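Local coordinates for protein succinate--CoA ligase subunit alpha (PDB 6MEL) that forms the alpha subunit of a CoA ligase, with an N-terminal CoA-binding domain of the Rossmann type followed by a CoA-ligase domain, at residues 68-73 and 92-97. Numbering follows the deposited sequence.
Sequences VSLIFV and LAVVIT
Ser69 and Ile71 use both their N-H and C=O groups to pair with Leu92, Val94 and Ile96, joining strands 68-71 and 92-95 in parallel register at an angle of 14°. Four nearly straight bonds result: Ser69 N to Leu92 O (2.9 Å), Val94 N to Ser69 O, Ile71 N to Val94 O and, where the strands end, Ile96 N to Ile71 O (3.1 Å). Beyond them a side chain takes over, with Thr97 OG1 donating to Val73 O at 2.6 Å, tilted 26° from the carbonyl plane.

Apolar contacts flank the backbone. On one face, Leu70 CD1 meets Val94 CG1 (4.0 Å). Just beyond the strand ends Ile96 and Phe72 extend this contact: Ile96 CG1 touches Leu70 CD1 and also lies 3.8 Å from Phe72 CE1, the side chains of Ile96 and Phe72 running side by side. On the other face, Ile71 carries CG1 beside its own backbone N (chi1 -58°), and the extended chain reaches back to set CD1 against Val95 CG2 (4.0 Å) and Ala93 CB (4.1 Å). Val95 also packs on helix 78-87, while Ser69 OG is hydrogen-bonded to Gln14 OE1 on strand 10-14. The pair forms the two strands of a beta-alpha-beta crossover through helix 78-87, within the Rossmann-type sheet of the CoA-binding domain.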
# COMPACT_ATOMS: atom_id res chain seq x y z
N VAL A 68 24.56 12.78 -0.66
CA VAL A 68 23.66 11.72 -0.33
C VAL A 68 22.94 12.10 0.97
O VAL A 68 23.58 12.53 1.88
CB VAL A 68 24.40 10.38 -0.21
CG1 VAL A 68 23.44 9.26 0.11
CG2 VAL A 68 25.17 10.07 -1.50
N SER A 69 21.62 11.93 1.01
CA SER A 69 20.85 12.21 2.18
C SER A 69 20.05 10.98 2.61
O SER A 69 19.49 10.22 1.78
CB SER A 69 19.93 13.39 1.95
OG SER A 69 19.23 13.70 3.15
N LEU A 70 19.92 10.84 3.93
CA LEU A 70 19.14 9.77 4.57
C LEU A 70 18.01 10.44 5.35
O LEU A 70 18.26 11.26 6.28
CB LEU A 70 20.07 8.97 5.47
CG LEU A 70 19.41 7.91 6.37
CD1 LEU A 70 18.64 6.87 5.59
CD2 LEU A 70 20.49 7.21 7.18
N ILE A 71 16.76 10.13 4.97
CA ILE A 71 15.59 10.91 5.40
C ILE A 71 14.71 10.10 6.34
O ILE A 71 14.14 9.05 5.96
CB ILE A 71 14.81 11.39 4.17
CG1 ILE A 71 15.71 12.23 3.25
CG2 ILE A 71 13.55 12.12 4.61
CD1 ILE A 71 15.02 12.86 2.09
N PHE A 72 14.54 10.62 7.57
CA PHE A 72 13.76 9.99 8.65
C PHE A 72 12.56 10.84 9.07
O PHE A 72 11.88 10.47 10.02
CB PHE A 72 14.59 9.79 9.92
CG PHE A 72 15.57 8.64 9.85
CD1 PHE A 72 15.11 7.33 9.98
CD2 PHE A 72 16.93 8.85 9.67
CE1 PHE A 72 15.99 6.25 9.93
CE2 PHE A 72 17.81 7.77 9.61
CZ PHE A 72 17.34 6.48 9.73
N VAL A 73 12.26 11.92 8.34
CA VAL A 73 11.24 12.86 8.78
C VAL A 73 9.86 12.19 8.73
O VAL A 73 9.64 11.23 7.99
CB VAL A 73 11.23 14.15 7.95
CG1 VAL A 73 12.59 14.84 7.97
CG2 VAL A 73 10.72 13.87 6.52
N LEU A 92 21.27 11.52 -4.36
CA LEU A 92 20.65 10.28 -3.91
C LEU A 92 20.02 10.56 -2.53
O LEU A 92 20.70 10.98 -1.61
CB LEU A 92 21.68 9.15 -3.81
CG LEU A 92 21.09 7.81 -3.32
CD1 LEU A 92 20.11 7.24 -4.34
CD2 LEU A 92 22.17 6.77 -3.05
N ALA A 93 18.71 10.37 -2.42
CA ALA A 93 17.97 10.50 -1.18
C ALA A 93 17.35 9.15 -0.84
O ALA A 93 16.58 8.60 -1.63
CB ALA A 93 16.90 11.56 -1.31
N VAL A 94 17.69 8.66 0.35
CA VAL A 94 17.20 7.43 0.86
C VAL A 94 16.08 7.74 1.86
O VAL A 94 16.32 8.37 2.90
CB VAL A 94 18.35 6.63 1.51
CG1 VAL A 94 17.85 5.31 2.04
CG2 VAL A 94 19.50 6.41 0.55
N VAL A 95 14.86 7.31 1.57
CA VAL A 95 13.71 7.77 2.35
C VAL A 95 13.10 6.57 3.09
O VAL A 95 12.49 5.72 2.46
CB VAL A 95 12.65 8.47 1.47
CG1 VAL A 95 11.50 9.00 2.31
CG2 VAL A 95 13.24 9.56 0.60
N ILE A 96 13.19 6.56 4.41
CA ILE A 96 12.78 5.42 5.22
C ILE A 96 11.28 5.43 5.48
O ILE A 96 10.66 4.35 5.43
CB ILE A 96 13.55 5.41 6.55
CG1 ILE A 96 15.07 5.39 6.32
CG2 ILE A 96 13.08 4.27 7.44
CD1 ILE A 96 15.56 4.29 5.40
N THR A 97 10.72 6.61 5.77
CA THR A 97 9.42 6.79 6.41
C THR A 97 8.29 6.16 5.58
O THR A 97 8.28 6.22 4.34
CB THR A 97 9.15 8.29 6.57
OG1 THR A 97 10.32 8.81 7.22
CG2 THR A 97 7.89 8.62 7.34